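Glia-derived nexin (Homo sapiens, PDB 4DY0) inhibits serine proteases including thrombin, trypsin and urokinase, binds heparin, and promotes neurite extension by inhibiting thrombin. Local coordinates at residues V91-F96 and L164-Y169; L173-F178 and H228-S233; R356-F361 and G374-P379. One frame throughout, in Å; residues are numbered along the deposited sequence.

How the interactions relate
Interactions 1 and 3 are buried antiparallel strand pairs, while interaction 2 is a surface contact between a loop and a segment that begins as a turn. Interaction 1 joins strands 90-97 and 162-170 and includes a polar pair of asparagines among its small and branched apolar side chains. Its second strand leads on to 173-178, the first segment of interaction 2, although the two contacts do not otherwise touch and their centres are about 26 Å apart. Interaction 2 relies on a backbone carbonyl, a histidine and a salt bridge. Segment 228-233 runs into strand 232-239, which pairs with strand 358-364 of interaction 3, where the contact is instead apolar, phenylalanine rings lying against Ile376 and Gly374.

Interaction 1: residues V91-F96 and L164-Y169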
loop_
_atom_site.group_PDB
_atom_site.type_symbol
_atom_site.label_atom_id
_atom_site.label_comp_id
_atom_site.label_asym_id
_atom_site.label_seq_id
_atom_site.Cartn_x
_atom_site.Cartn_y
_atom_site.Cartn_z
ATOM N N VAL A 91 -7.564 4.788 -6.696
ATOM C CA VAL A 91 -7.938 4.151 -5.440
ATOM C C VAL A 91 -9.426 3.827 -5.404
ATOM O O VAL A 91 -10.265 4.684 -5.680
ATOM C CB VAL A 91 -7.603 5.049 -4.237
ATOM C CG1 VAL A 91 -7.922 4.330 -2.935
ATOM C CG2 VAL A 91 -6.137 5.459 -4.279
ATOM N N ALA A 92 -9.748 2.587 -5.066
ATOM C CA ALA A 92 -11.136 2.169 -4.962
ATOM C C ALA A 92 -11.413 1.660 -3.561
ATOM O O ALA A 92 -10.836 0.661 -3.129
ATOM C CB ALA A 92 -11.448 1.096 -5.987
ATOM N N ASN A 93 -12.293 2.357 -2.850
ATOM C CA ASN A 93 -12.661 1.968 -1.497
ATOM C C ASN A 93 -14.144 1.631 -1.400
ATOM O O ASN A 93 -14.992 2.384 -1.876
ATOM C CB ASN A 93 -12.291 3.070 -0.503
ATOM C CG ASN A 93 -10.794 3.174 -0.280
ATOM O OD1 ASN A 93 -10.081 2.172 -0.313
ATOM N ND2 ASN A 93 -10.313 4.387 -0.047
ATOM N N ALA A 94 -14.455 0.497 -0.783
ATOM C CA ALA A 94 -15.842 0.072 -0.659
ATOM C C ALA A 94 -16.108 -0.722 0.612
ATOM O O ALA A 94 -15.291 -1.550 1.034
ATOM C CB ALA A 94 -16.261 -0.735 -1.878
ATOM N N VAL A 95 -17.256 -0.450 1.224
ATOM C CA VAL A 95 -17.762 -1.265 2.314
ATOM C C VAL A 95 -18.951 -2.055 1.791
ATOM O O VAL A 95 -20.019 -1.488 1.532
ATOM C CB VAL A 95 -18.214 -0.412 3.510
ATOM C CG1 VAL A 95 -18.798 -1.300 4.598
ATOM C CG2 VAL A 95 -17.049 0.398 4.052
ATOM N N PHE A 96 -18.758 -3.359 1.615
ATOM C CA PHE A 96 -19.818 -4.223 1.113
ATOM C C PHE A 96 -20.609 -4.815 2.260
ATOM O O PHE A 96 -20.062 -5.529 3.101
ATOM C CB PHE A 96 -19.248 -5.329 0.229
ATOM C CG PHE A 96 -18.701 -4.832 -1.070
ATOM C CD1 PHE A 96 -17.347 -4.577 -1.214
ATOM C CD2 PHE A 96 -19.542 -4.601 -2.144
ATOM C CE1 PHE A 96 -16.839 -4.110 -2.414
ATOM C CE2 PHE A 96 -19.040 -4.135 -3.344
ATOM C CZ PHE A 96 -17.681 -3.890 -3.478
ATOM N N LEU A 164 -14.661 -5.226 3.829
ATOM C CA LEU A 164 -14.025 -4.001 3.362
ATOM C C LEU A 164 -13.117 -4.285 2.182
ATOM O O LEU A 164 -12.475 -5.331 2.127
ATOM C CB LEU A 164 -13.192 -3.371 4.476
ATOM C CG LEU A 164 -13.852 -2.313 5.352
ATOM C CD1 LEU A 164 -13.904 -0.991 4.609
ATOM C CD2 LEU A 164 -15.238 -2.765 5.786
ATOM N N VAL A 165 -13.050 -3.347 1.245
ATOM C CA VAL A 165 -12.127 -3.473 0.130
ATOM C C VAL A 165 -11.366 -2.185 -0.142
ATOM O O VAL A 165 -11.956 -1.111 -0.249
ATOM C CB VAL A 165 -12.844 -3.906 -1.149
ATOM C CG1 VAL A 165 -11.884 -3.860 -2.319
ATOM C CG2 VAL A 165 -13.406 -5.303 -0.982
ATOM N N ASN A 166 -10.047 -2.305 -0.243
ATOM C CA ASN A 166 -9.187 -1.203 -0.661
ATOM C C ASN A 166 -8.304 -1.634 -1.823
ATOM O O ASN A 166 -7.494 -2.551 -1.682
ATOM C CB ASN A 166 -8.307 -0.733 0.493
ATOM C CG ASN A 166 -7.284 0.298 0.058
ATOM O OD1 ASN A 166 -6.093 0.166 0.336
ATOM N ND2 ASN A 166 -7.745 1.326 -0.641
ATOM N N ALA A 167 -8.463 -0.974 -2.968
ATOM C CA ALA A 167 -7.686 -1.309 -4.158
ATOM C C ALA A 167 -6.932 -0.095 -4.671
ATOM O O ALA A 167 -7.512 0.979 -4.842
ATOM C CB ALA A 167 -8.592 -1.863 -5.240
ATOM N N VAL A 168 -5.636 -0.267 -4.917
ATOM C CA VAL A 168 -4.796 0.832 -5.390
ATOM C C VAL A 168 -4.009 0.441 -6.644
ATOM O O VAL A 168 -3.369 -0.611 -6.679
ATOM C CB VAL A 168 -3.807 1.301 -4.301
ATOM C CG1 VAL A 168 -3.107 2.580 -4.742
ATOM C CG2 VAL A 168 -4.529 1.519 -2.983
ATOM N N TYR A 169 -4.067 1.287 -7.671
ATOM C CA TYR A 169 -3.301 1.058 -8.897
ATOM C C TYR A 169 -2.497 2.291 -9.261
ATOM O O TYR A 169 -2.939 3.413 -9.027
ATOM C CB TYR A 169 -4.205 0.679 -10.076
ATOM C CG TYR A 169 -3.446 0.644 -11.387
ATOM C CD1 TYR A 169 -2.769 -0.501 -11.787
ATOM C CD2 TYR A 169 -3.378 1.766 -12.205
ATOM C CE1 TYR A 169 -2.057 -0.534 -12.974
ATOM C CE2 TYR A 169 -2.669 1.743 -13.398
ATOM C CZ TYR A 169 -2.010 0.589 -13.776
ATOM O OH TYR A 169 -1.301 0.553 -14.954
#
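Ala92 and Ala167 pair across two antiparallel strands whose directions differ by 175° and whose axes approach to 4.7 Å. The strands, 90-97 and 162-170, are neighbours in sheet A of the serpin fold; strand 162-170 also runs parallel to strand 319-328, and in this family the reactive loop inserts between that second pair when the inhibitor acts. Ala92 N donates to Ala167 O at 2.8 Å and Ala94 N to Val165 O at 3.0 Å, and each bond is returned by the partner residue, so two hydrogen-bonded pairs lock the register. Ala92, Ala94, Val165 and Ala167 put their side chains on one face, where helix 127-141 lies over the two alanines of strand 90-97 through Trp137. The methyls of Ala92 and Ala167 meet there, CB to CB, at 4.2 Å. Val165 CG2 sits at the edge of the Phe96 ring, 3.9 Å from CE1, and Trp137 meets that ring edge-to-face.

The other face carries Val91, Asn93, Val95, Leu164, Asn166 and Val168, with Met45 and Val42 of helix 36-47 against its middle. Val95 and Leu164 lie side by side, CG2 of the valine 3.5 Å from CD1 of the leucine. The amides of Asn93 and Asn166 also point the same way, their planes 38° apart. The Asn166 amide swings out anti to its backbone N (chi1 173°), which brings ND2 beside the neighbouring strand, while its OD1 accepts from Gln322 NE2 on strand 319-328. One buried amide thus links three strands. Asn166 ND2 approaches a lone pair of Asn93 OD1 within the Asn93 amide plane, though OD1 lies out of the Asn166 amide plane; the modelled 2.5 Å between ND2 and OD1 is doubtfully short.

Interaction 2: residues L173-F178 and H228-S233; sequences LWKSRF and HGESIS
His228 lies alongside Leu173, the two side chains pointing the same way, and grips the leucine carbonyl oxygen twice. The first bond is from the backbone, His228 N to Leu173 O at 2.6 Å. The second comes from the ring. His228 CB starts 3.5 Å from Leu173 O, with Trp174 O also near. CG stays near Leu173 O and sits between its own backbone N and carbonyl carbon (chi1 81°), the crowded position; this swings the ring to the side of the backbone N, so that ND1 and N can reach the same oxygen. ND1 meets Leu173 O at 3.1 Å; the oxygen is close to the imidazole plane, but ND1 is tilted 34° from the carbonyl plane. ND1 also lies against Leu173 CB, 3.3 Å away. Beyond it, CE1 packs 3.6 Å from Leu173 CB and 3.8 Å from Leu173 CD1, and NE2 at the tip comes closest to that same methyl. Asp87 reinforces the site from outside: its carboxylate accepts from Leu173 N and Gly229 N, and weakly from His228 ND1.

At the surface Lys175 and Glu230 form a salt bridge. Lys175 stretches out fully extended until NZ meets Glu230 OE2 at 3.0 Å, nearly in line with the C-O bond.

The loop 173-178 carries the chain from strand 162-170 to strand 184-189, and the position of Trp174 is consistent with the breach region of serpins at one end of sheet A. Trp174 stacks on Tyr227 and donates through NE1 to Ser329 O. The turn at 228-231 joins strand 219-226 to strand 232-239, whose Ile232 packs on Ile362 and His364 of strand 358-364.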
loop_
_atom_site.group_PDB
_atom_site.type_symbol
_atom_site.label_atom_id
_atom_site.label_comp_id
_atom_site.label_asym_id
_atom_site.label_seq_id
_atom_site.Cartn_x
_atom_site.Cartn_y
_atom_site.Cartn_z
ATOM N N LEU A 173 4.465 8.417 -15.021
ATOM C CA LEU A 173 5.502 8.615 -16.020
ATOM C C LEU A 173 6.769 9.148 -15.358
ATOM O O LEU A 173 6.718 10.101 -14.582
ATOM C CB LEU A 173 5.018 9.578 -17.111
ATOM C CG LEU A 173 3.890 9.076 -18.022
ATOM C CD1 LEU A 173 3.215 10.226 -18.761
ATOM C CD2 LEU A 173 4.407 8.035 -19.009
ATOM N N TRP A 174 7.904 8.525 -15.658
ATOM C CA TRP A 174 9.166 8.937 -15.049
ATOM C C TRP A 174 9.497 10.367 -15.443
ATOM O O TRP A 174 9.232 10.787 -16.572
ATOM C CB TRP A 174 10.315 8.020 -15.476
ATOM C CG TRP A 174 10.180 6.590 -15.040
ATOM C CD1 TRP A 174 10.105 5.489 -15.849
ATOM C CD2 TRP A 174 10.111 6.103 -13.694
ATOM N NE1 TRP A 174 9.991 4.349 -15.089
ATOM C CE2 TRP A 174 9.992 4.697 -13.764
ATOM C CE3 TRP A 174 10.137 6.717 -12.439
ATOM C CZ2 TRP A 174 9.901 3.898 -12.627
ATOM C CZ3 TRP A 174 10.045 5.922 -11.307
ATOM C CH2 TRP A 174 9.929 4.527 -11.409
ATOM N N LYS A 175 10.073 11.120 -14.512
ATOM C CA LYS A 175 10.616 12.420 -14.855
ATOM C C LYS A 175 11.697 12.209 -15.911
ATOM O O LYS A 175 11.791 12.958 -16.884
ATOM C CB LYS A 175 11.193 13.109 -13.622
ATOM C CG LYS A 175 11.962 14.382 -13.931
ATOM C CD LYS A 175 12.379 15.095 -12.655
ATOM C CE LYS A 175 13.268 16.288 -12.957
ATOM N NZ LYS A 175 13.700 16.969 -11.709
ATOM N N SER A 176 12.500 11.168 -15.714
ATOM C CA SER A 176 13.520 10.783 -16.678
ATOM C C SER A 176 13.249 9.374 -17.204
ATOM O O SER A 176 13.438 8.387 -16.497
ATOM C CB SER A 176 14.910 10.863 -16.051
ATOM O OG SER A 176 15.896 10.525 -17.007
ATOM N N ARG A 177 12.805 9.289 -18.452
ATOM C CA ARG A 177 12.378 8.025 -19.035
ATOM C C ARG A 177 13.520 7.033 -19.184
ATOM O O ARG A 177 14.688 7.414 -19.196
ATOM C CB ARG A 177 11.751 8.263 -20.408
ATOM C CG ARG A 177 12.759 8.603 -21.501
ATOM C CD ARG A 177 12.049 8.998 -22.790
ATOM N NE ARG A 177 12.972 9.480 -23.816
ATOM C CZ ARG A 177 12.590 10.097 -24.931
ATOM N NH1 ARG A 177 11.303 10.315 -25.166
ATOM N NH2 ARG A 177 13.497 10.503 -25.810
ATOM N N PHE A 178 13.165 5.756 -19.292
ATOM C CA PHE A 178 14.103 4.732 -19.725
ATOM C C PHE A 178 13.905 4.514 -21.218
ATOM O O PHE A 178 12.804 4.702 -21.735
ATOM C CB PHE A 178 13.844 3.414 -18.999
ATOM C CG PHE A 178 14.148 3.453 -17.530
ATOM C CD1 PHE A 178 13.212 3.932 -16.629
ATOM C CD2 PHE A 178 15.362 2.985 -17.049
ATOM C CE1 PHE A 178 13.484 3.962 -15.280
ATOM C CE2 PHE A 178 15.643 3.010 -15.697
ATOM C CZ PHE A 178 14.705 3.500 -14.811
ATOM N N HIS A 228 7.250 12.332 -13.273
ATOM C CA HIS A 228 7.308 13.618 -13.970
ATOM C C HIS A 228 6.480 14.742 -13.332
ATOM O O HIS A 228 6.845 15.913 -13.431
ATOM C CB HIS A 228 6.974 13.451 -15.457
ATOM C CG HIS A 228 5.507 13.382 -15.753
ATOM N ND1 HIS A 228 4.719 12.317 -15.372
ATOM C CD2 HIS A 228 4.692 14.235 -16.420
ATOM C CE1 HIS A 228 3.477 12.525 -15.776
ATOM N NE2 HIS A 228 3.435 13.681 -16.415
ATOM N N GLY A 229 5.381 14.387 -12.673
ATOM C CA GLY A 229 4.574 15.370 -11.955
ATOM C C GLY A 229 5.340 16.007 -10.807
ATOM O O GLY A 229 4.945 17.047 -10.278
ATOM N N GLU A 230 6.440 15.369 -10.418
ATOM C CA GLU A 230 7.307 15.865 -9.348
ATOM C C GLU A 230 6.638 15.969 -7.970
ATOM O O GLU A 230 7.099 16.713 -7.104
ATOM C CB GLU A 230 7.963 17.188 -9.749
ATOM C CG GLU A 230 9.075 17.012 -10.770
ATOM C CD GLU A 230 9.786 18.308 -11.099
ATOM O OE1 GLU A 230 9.136 19.375 -11.059
ATOM O OE2 GLU A 230 10.995 18.259 -11.404
ATOM N N SER A 231 5.560 15.219 -7.766
ATOM C CA SER A 231 4.937 15.137 -6.449
ATOM C C SER A 231 5.055 13.717 -5.895
ATOM O O SER A 231 4.985 13.501 -4.684
ATOM C CB SER A 231 3.474 15.574 -6.509
ATOM O OG SER A 231 2.761 14.842 -7.488
ATOM N N ILE A 232 5.249 12.757 -6.792
ATOM C CA ILE A 232 5.352 11.355 -6.410
ATOM C C ILE A 232 6.691 10.770 -6.844
ATOM O O ILE A 232 7.203 11.093 -7.913
ATOM C CB ILE A 232 4.209 10.520 -7.025
ATOM C CG1 ILE A 232 2.851 11.090 -6.606
ATOM C CG2 ILE A 232 4.344 9.054 -6.619
ATOM C CD1 ILE A 232 1.668 10.392 -7.235
ATOM N N SER A 233 7.261 9.908 -6.013
ATOM C CA SER A 233 8.527 9.276 -6.358
ATOM C C SER A 233 8.605 7.855 -5.822
ATOM O O SER A 233 7.957 7.508 -4.836
ATOM C CB SER A 233 9.708 10.107 -5.851
ATOM O OG SER A 233 9.613 10.315 -4.456
#

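Interaction 3: residues R356-F361 and G374-P379; sequences RPFLFF and GQINKP
Phe358 and Ile376 exchange backbone hydrogen bonds, and so do Phe360 and Gly374, giving four bonds between the antiparallel strands 358-361 and 374-376, whose directions differ by 151°. Ile376 N to Phe358 O measures 2.9 Å and Phe360 N to Gly374 O 3.0 Å. Weaker CA-H...O contacts accompany them; one, Pro357 CA to Ile376 O at 3.2 Å, extends the ladder just past the last hydrogen-bonded pair.

CH-pi contacts come next. The Phe358 side chain stands between its own backbone N and carbonyl carbon (chi1 64°), which lays the ring beside Ile376; CB of the isoleucine is over one face, 3.8 Å from the centroid of the Phe358 ring. Phe360 takes the same kind of turn (chi1 79°) and spreads its ring over Gly374, whose CA lies 4.2 Å from the Phe360 ring centroid. With no side chain on Gly374, the ring can settle directly onto the backbone.

Strands 358-364 and 369-376 form the C-terminal hairpin of sheet B in the serpin fold. Apolar packing joins the two aromatics through Ile376: CG2 lies by Phe358 CE1, while CG1 meets the edge of Phe360 at CE1, 3.7 Å away. Phe277 of strand 266-284 touches both Phe358 and Ile376. An alanine in place of Phe358 would probably open a gap against Ile376 and Phe277, leaving the isoleucine CB without the ring that covers it.

On the other face, Leu359 CD1 rests 3.4 Å from Gly374 O, and Phe20 of helix 5-26 packs against Leu359 and Gln375. Beyond the hairpin, the chain that leads into strand 32-34 is bound by Gln375 NE2, which donates to Asp30 O, and by Asn377 N, just past the strand end, which donates to Asn31 OD1.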
loop_
_atom_site.group_PDB
_atom_site.type_symbol
_atom_site.label_atom_id
_atom_site.label_comp_id
_atom_site.label_asym_id
_atom_site.label_seq_id
_atom_site.Cartn_x
_atom_site.Cartn_y
_atom_site.Cartn_z
ATOM N N ARG A 356 18.637 -8.395 -6.909
ATOM C CA ARG A 356 18.360 -9.298 -5.795
ATOM C C ARG A 356 17.123 -8.771 -5.070
ATOM O O ARG A 356 16.738 -7.623 -5.273
ATOM C CB ARG A 356 19.561 -9.356 -4.842
ATOM C CG ARG A 356 20.846 -9.886 -5.472
ATOM C CD ARG A 356 22.105 -9.441 -4.711
ATOM N NE ARG A 356 22.388 -8.022 -4.925
ATOM C CZ ARG A 356 22.481 -7.109 -3.961
ATOM N NH1 ARG A 356 22.342 -7.455 -2.688
ATOM N NH2 ARG A 356 22.731 -5.844 -4.271
ATOM N N PRO A 357 16.484 -9.605 -4.233
ATOM C CA PRO A 357 15.265 -9.156 -3.547
ATOM C C PRO A 357 15.409 -7.744 -2.977
ATOM O O PRO A 357 16.445 -7.411 -2.389
ATOM C CB PRO A 357 15.105 -10.180 -2.427
ATOM C CG PRO A 357 15.679 -11.448 -3.019
ATOM C CD PRO A 357 16.832 -11.000 -3.901
ATOM N N PHE A 358 14.378 -6.921 -3.156
ATOM C CA PHE A 358 14.458 -5.509 -2.794
ATOM C C PHE A 358 13.178 -4.960 -2.178
ATOM O O PHE A 358 12.110 -5.566 -2.273
ATOM C CB PHE A 358 14.848 -4.657 -4.012
ATOM C CG PHE A 358 13.834 -4.678 -5.133
ATOM C CD1 PHE A 358 13.792 -5.737 -6.033
ATOM C CD2 PHE A 358 12.940 -3.630 -5.300
ATOM C CE1 PHE A 358 12.869 -5.758 -7.073
ATOM C CE2 PHE A 358 12.012 -3.640 -6.340
ATOM C CZ PHE A 358 11.978 -4.708 -7.225
ATOM N N LEU A 359 13.306 -3.799 -1.547
ATOM C CA LEU A 359 12.182 -3.094 -0.962
ATOM C C LEU A 359 11.910 -1.843 -1.782
ATOM O O LEU A 359 12.836 -1.217 -2.289
ATOM C CB LEU A 359 12.516 -2.682 0.471
ATOM C CG LEU A 359 11.402 -1.976 1.243
ATOM C CD1 LEU A 359 10.530 -3.003 1.936
ATOM C CD2 LEU A 359 11.986 -1.009 2.256
ATOM N N PHE A 360 10.645 -1.467 -1.913
ATOM C CA PHE A 360 10.337 -0.213 -2.575
ATOM C C PHE A 360 9.162 0.506 -1.936
ATOM O O PHE A 360 8.251 -0.131 -1.396
ATOM C CB PHE A 360 10.118 -0.411 -4.080
ATOM C CG PHE A 360 8.766 -0.947 -4.440
ATOM C CD1 PHE A 360 8.580 -2.298 -4.675
ATOM C CD2 PHE A 360 7.678 -0.092 -4.573
ATOM C CE1 PHE A 360 7.326 -2.792 -5.021
ATOM C CE2 PHE A 360 6.427 -0.577 -4.917
ATOM C CZ PHE A 360 6.250 -1.927 -5.142
ATOM N N PHE A 361 9.214 1.835 -1.983
ATOM C CA PHE A 361 8.123 2.690 -1.539
ATOM C C PHE A 361 7.638 3.512 -2.716
ATOM O O PHE A 361 8.412 3.839 -3.610
ATOM C CB PHE A 361 8.603 3.688 -0.483
ATOM C CG PHE A 361 8.944 3.080 0.838
ATOM C CD1 PHE A 361 10.265 2.873 1.196
ATOM C CD2 PHE A 361 7.948 2.748 1.742
ATOM C CE1 PHE A 361 10.586 2.326 2.424
ATOM C CE2 PHE A 361 8.259 2.202 2.969
ATOM C CZ PHE A 361 9.582 1.988 3.312
ATOM N N GLY A 374 6.482 -2.296 -0.801
ATOM C CA GLY A 374 6.576 -3.636 -1.349
ATOM C C GLY A 374 7.888 -4.348 -1.096
ATOM O O GLY A 374 8.959 -3.731 -1.048
ATOM N N GLN A 375 7.805 -5.661 -0.931
ATOM C CA GLN A 375 9.004 -6.470 -0.931
ATOM C C GLN A 375 8.927 -7.375 -2.152
ATOM O O GLN A 375 7.995 -8.163 -2.298
ATOM C CB GLN A 375 9.147 -7.265 0.374
ATOM C CG GLN A 375 8.963 -8.751 0.234
ATOM C CD GLN A 375 9.394 -9.512 1.476
ATOM O OE1 GLN A 375 10.308 -9.096 2.184
ATOM N NE2 GLN A 375 8.733 -10.635 1.746
ATOM N N ILE A 376 9.893 -7.234 -3.050
ATOM C CA ILE A 376 9.896 -8.032 -4.268
ATOM C C ILE A 376 10.981 -9.093 -4.195
ATOM O O ILE A 376 12.169 -8.772 -4.243
ATOM C CB ILE A 376 10.122 -7.160 -5.518
ATOM C CG1 ILE A 376 9.043 -6.072 -5.617
ATOM C CG2 ILE A 376 10.162 -8.023 -6.775
ATOM C CD1 ILE A 376 7.611 -6.611 -5.640
ATOM N N ASN A 377 10.561 -10.350 -4.068
ATOM C CA ASN A 377 11.480 -11.486 -4.020
ATOM C C ASN A 377 11.719 -12.098 -5.392
ATOM O O ASN A 377 12.714 -12.789 -5.609
ATOM C CB ASN A 377 10.949 -12.555 -3.065
ATOM C CG ASN A 377 11.337 -12.290 -1.633
ATOM O OD1 ASN A 377 10.492 -11.978 -0.789
ATOM N ND2 ASN A 377 12.629 -12.387 -1.351
ATOM N N LYS A 378 10.793 -11.851 -6.311
ATOM C CA LYS A 378 10.938 -12.295 -7.690
ATOM C C LYS A 378 10.040 -11.466 -8.599
ATOM O O LYS A 378 8.826 -11.626 -8.580
ATOM C CB LYS A 378 10.593 -13.779 -7.825
ATOM C CG LYS A 378 11.109 -14.404 -9.114
ATOM C CD LYS A 378 11.021 -15.922 -9.076
ATOM C CE LYS A 378 9.578 -16.398 -9.074
ATOM N NZ LYS A 378 9.491 -17.886 -9.062
ATOM N N PRO A 379 10.638 -10.565 -9.393
ATOM C CA PRO A 379 9.851 -9.723 -10.293
ATOM C C PRO A 379 8.985 -10.567 -11.216
ATOM O O PRO A 379 9.400 -11.646 -11.648
ATOM C CB PRO A 379 10.910 -8.967 -11.106
ATOM C CG PRO A 379 12.234 -9.567 -10.736
ATOM C CD PRO A 379 12.072 -10.238 -9.424
ATOM O OXT PRO A 379 7.857 -10.194 -11.541
#